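Local coordinates for regulatory protein YycH-like domain-containing protein (Eubacterium rectale, PDB 5COZ) that is of unknown function but probably belongs to the YycH-like regulatory proteins and is likely exported as a lipoprotein, at residues E17-L20 / N21-E25; Y77-M80 / E81-K85. All blocks are in the same frame, centred on the assembly; numbering follows the deposited sequence.

Interaction 1 of 2, residues E17-L20 / N21-E25; sequences ENVL and NSLDE
Asn21 N donates to Glu17 O (3.1 Å) and Ser22 N to Asn18 O (2.9 Å) as the closing i-to-i+4 bonds of helix 16-22; at Leu23 the pattern tightens, its N reaching Leu20 O at 3.0 Å from above the carbonyl plane and keeping a weak bond to Val19 O. Leu23 is the first residue to leave helical angles. The hydroxyl of Ser22 turns back over this last turn: its OG sits between the backbone N and the carbonyl carbon (chi1 80°) and donates to Val19 O at 2.7 Å, arriving 15° from the carbonyl plane. Val19 O thus receives a short side-chain bond beside the weak backbone one. Without the hydroxyl, as with an alanine here, Val19 O would probably lose this short bond and depend more on its weak one from Leu23 N. On the outer side, a water donates to Asn18 O. The inner side is apolar: Val19 CG1 lies 4.4 Å from Leu23 CD1, and both side chains rest on Ile35 of strand 34-40, while Leu20 and Leu23 meet Leu280 of helix 276-288. Beyond the helix end, Asp24 OD1 bonds to His275 ND1. Near the helix terminus, where backbone donors run out, Val19 O is thus met by a serine hydroxyl from the following turn.

Interaction 2 of 2, residues Y77-M80 / E81-K85; sequences YDLM and EKLAK
Leu79 and Leu83, one turn apart on helix 73-87, meet with Leu79 CG 4.0 Å from Leu83 CD1, their side chains crossing obliquely. The selenium of Met80, a selenomethionine, lies 4.4 Å from Ala84 CB. CG of Met80 stands anti to the backbone N (chi1 175°), and bends at the next two torsions fold the chain back over the following residue, bringing SE to 3.5 Å from Glu81 N and the terminal CE beside Glu81 CG. Beneath these side chains run four i-to-i+4 backbone bonds, from Glu81 N to Tyr77 O through Ala84 N to Met80 O; the one from Leu83 N to Leu79 O is the straightest, at 166°. The helix is amphipathic. Its apolar side lies against the antiparallel sheet, where Leu79 and Leu83 both touch Ala125 and Ile258, and Met80 packs on Ile120 while Ala84 packs on Ile118. On the polar side the links run through water. One water donates to Asp78 OD1 and to Glu81 OE2, 2.7 Å from each, so two carboxylates whose nearest oxygens are 4.8 Å apart share a donor, which probably eases their like charges. A second water donates to Asp78 O and accepts from Lys82 NZ at 3.1 Å. The lysine chain runs extended past that carbonyl and bends at its last torsion (chi4 76°), bringing the ammonium back toward it; the Asp78 carboxylate stays 5.5 Å from NZ (measured to OD2), too far for a salt bridge. Farther out, Tyr77 meets Trp109 edge-to-face, and Lys85 forms a salt bridge with Glu178.

Interaction 1 closes before interaction 2 opens along the chain, and the two lie on opposite sides of its centre, 47 Å between centres and about 36 Å between nearest atoms. The first, at the end of helix 16-22, sits against strand 34-40 of the mixed sheet and against helix 276-288. The second lies within helix 73-87, which covers strands 116-120, 125-128 and 252-258 of the antiparallel sheet. Strands 34-40, 43-50 and 58-66 of the mixed sheet come between them in sequence. They therefore belong to separate sheet-and-helix layers: each lies in a helix packed on a different sheet, and the two do not touch.

Interaction 1 of 2, residues E17-L20 / N21-E25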
ATOM      1  N   GLU A  17     -28.060   9.337   3.869  1.00 17.60           N
ATOM      2  CA  GLU A  17     -28.168   9.684   5.288  1.00 16.98           C
ATOM      3  C   GLU A  17     -28.058   8.451   6.186  1.00 19.55           C
ATOM      4  O   GLU A  17     -27.458   8.544   7.254  1.00 18.82           O
ATOM      5  CB  GLU A  17     -29.484  10.430   5.561  1.00 19.31           C
ATOM      6  CG  GLU A  17     -29.443  11.890   5.126  1.00 32.43           C
ATOM      7  CD  GLU A  17     -28.383  12.781   5.758  1.00 58.51           C
ATOM      8  OE1 GLU A  17     -28.138  12.663   6.984  1.00 48.12           O
ATOM      9  OE2 GLU A  17     -27.812  13.617   5.022  1.00 54.22           O
ATOM     10  N   ASN A  18     -28.592   7.296   5.751  1.00 16.94           N
ATOM     11  CA  ASN A  18     -28.477   6.037   6.497  1.00 16.01           C
ATOM     12  C   ASN A  18     -27.020   5.568   6.517  1.00 16.98           C
ATOM     13  O   ASN A  18     -26.534   5.044   7.535  1.00 15.53           O
ATOM     14  CB  ASN A  18     -29.373   4.951   5.892  1.00 19.78           C
ATOM     15  CG  ASN A  18     -30.820   5.083   6.289  1.00 39.36           C
ATOM     16  OD1 ASN A  18     -31.172   5.771   7.254  1.00 32.64           O
ATOM     17  ND2 ASN A  18     -31.690   4.440   5.536  1.00 33.90           N
ATOM     18  N   VAL A  19     -26.325   5.775   5.389  1.00 13.85           N
ATOM     19  CA  VAL A  19     -24.910   5.413   5.293  1.00 12.36           C
ATOM     20  C   VAL A  19     -24.115   6.274   6.289  1.00 14.19           C
ATOM     21  O   VAL A  19     -23.271   5.744   7.029  1.00 11.82           O
ATOM     22  CB  VAL A  19     -24.386   5.541   3.835  1.00 15.10           C
ATOM     23  CG1 VAL A  19     -22.860   5.614   3.784  1.00 14.25           C
ATOM     24  CG2 VAL A  19     -24.901   4.390   2.964  1.00 15.46           C
ATOM     25  N   LEU A  20     -24.385   7.598   6.335  1.00 12.17           N
ATOM     26  CA  LEU A  20     -23.691   8.443   7.316  1.00 12.69           C
ATOM     27  C   LEU A  20     -23.906   7.950   8.727  1.00 15.86           C
ATOM     28  O   LEU A  20     -22.945   7.869   9.495  1.00 14.71           O
ATOM     29  CB  LEU A  20     -24.118   9.916   7.230  1.00 13.12           C
ATOM     30  CG  LEU A  20     -23.591  10.705   6.050  1.00 16.44           C
ATOM     31  CD1 LEU A  20     -24.160  12.118   6.059  1.00 17.84           C
ATOM     32  CD2 LEU A  20     -22.069  10.757   6.077  1.00 13.58           C
ATOM     33  N   ASN A  21     -25.158   7.600   9.082  0.50 13.65           N
ATOM     34  CA  ASN A  21     -25.469   7.116  10.421  0.50 13.45           C
ATOM     35  C   ASN A  21     -24.721   5.813  10.725  0.50 15.17           C
ATOM     36  O   ASN A  21     -24.218   5.645  11.844  0.50 15.29           O
ATOM     37  CB  ASN A  21     -26.970   6.930  10.593  0.50 15.46           C
ATOM     38  CG  ASN A  21     -27.362   6.581  12.002  0.50 28.23           C
ATOM     39  OD1 ASN A  21     -27.109   7.333  12.949  0.50 22.06           O
ATOM     40  ND2 ASN A  21     -27.927   5.402  12.175  0.50 20.79           N
ATOM     41  N   SER A  22     -24.589   4.919   9.720  1.00 12.61           N
ATOM     42  CA  SER A  22     -23.885   3.644   9.882  1.00 11.78           C
ATOM     43  C   SER A  22     -22.387   3.883  10.169  1.00 13.75           C
ATOM     44  O   SER A  22     -21.761   3.057  10.816  1.00 12.42           O
ATOM     45  CB  SER A  22     -24.044   2.765   8.641  1.00 12.56           C
ATOM     46  OG  SER A  22     -23.173   3.131   7.574  1.00 13.79           O
ATOM     47  N   LEU A  23     -21.865   5.060   9.769  1.00 10.66           N
ATOM     48  CA  LEU A  23     -20.465   5.389  10.009  1.00  9.49           C
ATOM     49  C   LEU A  23     -20.257   6.143  11.317  1.00 12.14           C
ATOM     50  O   LEU A  23     -19.132   6.569  11.604  1.00 11.03           O
ATOM     51  CB  LEU A  23     -19.884   6.207   8.843  1.00  8.71           C
ATOM     52  CG  LEU A  23     -19.797   5.449   7.527  1.00 11.21           C
ATOM     53  CD1 LEU A  23     -19.380   6.388   6.422  1.00 12.27           C
ATOM     54  CD2 LEU A  23     -18.848   4.254   7.602  1.00 12.55           C
ATOM     55  N   ASP A  24     -21.319   6.256  12.137  1.00 10.07           N
ATOM     56  CA  ASP A  24     -21.239   6.990  13.393  1.00 10.42           C
ATOM     57  C   ASP A  24     -21.274   6.057  14.601  1.00 15.50           C
ATOM     58  O   ASP A  24     -21.711   6.449  15.687  1.00 17.22           O
ATOM     59  CB  ASP A  24     -22.397   8.000  13.437  1.00 12.16           C
ATOM     60  CG  ASP A  24     -22.208   9.171  14.388  1.00 19.87           C
ATOM     61  OD1 ASP A  24     -21.058   9.384  14.868  1.00 17.80           O
ATOM     62  OD2 ASP A  24     -23.211   9.840  14.701  1.00 23.26           O
ATOM     63  N   GLU A  25     -20.805   4.824  14.430  1.00 11.35           N
ATOM     64  CA  GLU A  25     -20.799   3.834  15.514  1.00 11.48           C
ATOM     65  C   GLU A  25     -19.892   4.271  16.680  1.00 14.54           C
ATOM     66  O   GLU A  25     -18.758   4.727  16.462  1.00 12.95           O
ATOM     67  CB  GLU A  25     -20.308   2.480  14.982  1.00 13.08           C
ATOM     68  CG  GLU A  25     -21.325   1.781  14.091  1.00 16.01           C
ATOM     69  CD  GLU A  25     -22.542   1.219  14.804  1.00 22.13           C
ATOM     70  OE1 GLU A  25     -22.550   1.177  16.055  1.00 19.11           O
ATOM     71  OE2 GLU A  25     -23.482   0.783  14.104  1.00 23.57           O
TER
HETATM   72  O   HOH W   1     -27.979   3.689   9.668  1.00 36.10           O

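Interaction 2 of 2, residues Y77-M80 / E81-K85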
ATOM      1  N   TYR A  77      22.902  -8.055   6.476  1.00  6.92           N
ATOM      2  CA  TYR A  77      23.106  -9.422   6.036  1.00  6.87           C
ATOM      3  C   TYR A  77      22.078 -10.357   6.660  1.00  9.25           C
ATOM      4  O   TYR A  77      21.686 -11.328   6.004  1.00  8.93           O
ATOM      5  CB  TYR A  77      24.546  -9.885   6.329  1.00  8.86           C
ATOM      6  CG  TYR A  77      25.556  -9.443   5.280  1.00  8.87           C
ATOM      7  CD1 TYR A  77      25.650  -8.101   4.891  1.00 10.05           C
ATOM      8  CD2 TYR A  77      26.457 -10.349   4.727  1.00  8.79           C
ATOM      9  CE1 TYR A  77      26.594  -7.684   3.955  1.00  9.74           C
ATOM     10  CE2 TYR A  77      27.431  -9.938   3.816  1.00  9.47           C
ATOM     11  CZ  TYR A  77      27.488  -8.602   3.431  1.00 10.63           C
ATOM     12  OH  TYR A  77      28.459  -8.213   2.542  1.00 10.85           O
ATOM     13  N   ASP A  78      21.632 -10.058   7.889  1.00  8.86           N
ATOM     14  CA  ASP A  78      20.560 -10.861   8.498  1.00  8.73           C
ATOM     15  C   ASP A  78      19.276 -10.756   7.655  1.00 11.32           C
ATOM     16  O   ASP A  78      18.614 -11.767   7.428  1.00 10.88           O
ATOM     17  CB  ASP A  78      20.296 -10.410   9.943  1.00  9.57           C
ATOM     18  CG  ASP A  78      21.386 -10.807  10.925  1.00 16.37           C
ATOM     19  OD1 ASP A  78      22.160 -11.750  10.616  1.00 15.75           O
ATOM     20  OD2 ASP A  78      21.414 -10.235  12.032  1.00 22.26           O
ATOM     21  N   LEU A  79      18.953  -9.536   7.171  1.00  8.36           N
ATOM     22  CA  LEU A  79      17.789  -9.353   6.317  1.00  7.73           C
ATOM     23  C   LEU A  79      18.016 -10.097   4.974  1.00  8.79           C
ATOM     24  O   LEU A  79      17.117 -10.791   4.469  1.00  9.53           O
ATOM     25  CB  LEU A  79      17.551  -7.867   6.103  1.00  8.14           C
ATOM     26  CG  LEU A  79      16.393  -7.521   5.144  1.00 11.22           C
ATOM     27  CD1 LEU A  79      15.073  -8.174   5.599  1.00 12.65           C
ATOM     28  CD2 LEU A  79      16.260  -5.988   5.003  1.00 11.28           C
HETATM   29  N   MSE A  80      19.234  -9.995   4.413  1.00  7.31           N
HETATM   30  CA  MSE A  80      19.579 -10.692   3.199  1.00  6.67           C
HETATM   31  C   MSE A  80      19.287 -12.207   3.335  1.00  9.84           C
HETATM   32  O   MSE A  80      18.741 -12.797   2.411  1.00 11.14           O
HETATM   33  CB  MSE A  80      21.065 -10.439   2.804  1.00  7.07           C
HETATM   34  CG  MSE A  80      21.514 -11.260   1.577  1.00  9.56           C
HETATM   35 SE   MSE A  80      22.138 -13.071   2.015  0.75 11.05          SE
HETATM   36  CE  MSE A  80      23.729 -12.541   3.092  1.00  9.93           C
ATOM     37  N   GLU A  81      19.669 -12.837   4.461  1.00  8.82           N
ATOM     38  CA  GLU A  81      19.456 -14.278   4.569  1.00  8.95           C
ATOM     39  C   GLU A  81      17.979 -14.616   4.617  1.00 12.65           C
ATOM     40  O   GLU A  81      17.597 -15.619   4.025  1.00 11.95           O
ATOM     41  CB  GLU A  81      20.162 -14.855   5.802  1.00 10.49           C
ATOM     42  CG  GLU A  81      21.674 -14.765   5.708  1.00 10.92           C
ATOM     43  CD  GLU A  81      22.329 -15.761   6.643  1.00 11.71           C
ATOM     44  OE1 GLU A  81      22.111 -16.986   6.469  1.00 14.75           O
ATOM     45  OE2 GLU A  81      23.053 -15.309   7.564  1.00 13.25           O
ATOM     46  N   LYS A  82      17.166 -13.773   5.284  1.00 11.66           N
ATOM     47  CA  LYS A  82      15.719 -14.025   5.331  1.00 12.10           C
ATOM     48  C   LYS A  82      15.133 -13.886   3.929  1.00 14.16           C
ATOM     49  O   LYS A  82      14.336 -14.729   3.520  1.00 13.61           O
ATOM     50  CB  LYS A  82      15.036 -13.082   6.298  1.00 12.57           C
ATOM     51  CG  LYS A  82      15.439 -13.325   7.744  1.00 14.57           C
ATOM     52  CD  LYS A  82      14.843 -12.236   8.616  1.00 18.91           C
ATOM     53  CE  LYS A  82      15.116 -12.422  10.086  1.00 35.41           C
ATOM     54  NZ  LYS A  82      16.509 -12.053  10.440  1.00 48.90           N
ATOM     55  N   LEU A  83      15.575 -12.866   3.161  1.00 11.01           N
ATOM     56  CA  LEU A  83      15.096 -12.703   1.787  1.00 11.09           C
ATOM     57  C   LEU A  83      15.562 -13.837   0.888  1.00 13.36           C
ATOM     58  O   LEU A  83      14.798 -14.276   0.023  1.00 13.72           O
ATOM     59  CB  LEU A  83      15.553 -11.369   1.208  1.00 10.45           C
ATOM     60  CG  LEU A  83      14.968 -10.137   1.901  1.00 12.00           C
ATOM     61  CD1 LEU A  83      15.665  -8.887   1.423  1.00 11.79           C
ATOM     62  CD2 LEU A  83      13.449 -10.027   1.666  1.00 13.35           C
ATOM     63  N   ALA A  84      16.818 -14.314   1.062  1.00 10.22           N
ATOM     64  CA  ALA A  84      17.351 -15.424   0.283  1.00 10.98           C
ATOM     65  C   ALA A  84      16.561 -16.711   0.566  1.00 15.73           C
ATOM     66  O   ALA A  84      16.315 -17.463  -0.375  1.00 16.67           O
ATOM     67  CB  ALA A  84      18.841 -15.630   0.604  1.00 11.45           C
ATOM     68  N   LYS A  85      16.134 -16.932   1.832  1.00 13.80           N
ATOM     69  CA  LYS A  85      15.316 -18.113   2.176  1.00 14.49           C
ATOM     70  C   LYS A  85      13.974 -18.041   1.420  1.00 19.33           C
ATOM     71  O   LYS A  85      13.546 -19.008   0.780  1.00 19.61           O
ATOM     72  CB  LYS A  85      15.085 -18.186   3.696  1.00 16.03           C
ATOM     73  CG  LYS A  85      14.311 -19.435   4.146  1.00 27.98           C
ATOM     74  CD  LYS A  85      13.698 -19.242   5.522  1.00 39.39           C
ATOM     75  CE  LYS A  85      12.813 -20.393   5.959  1.00 48.03           C
ATOM     76  NZ  LYS A  85      11.506 -20.401   5.249  1.00 51.71           N
TER
HETATM   77  O   HOH W   2      21.558 -14.180   9.529  1.00 18.16           O
HETATM   78  O   HOH W   3      18.735 -13.857   9.192  1.00 19.17           O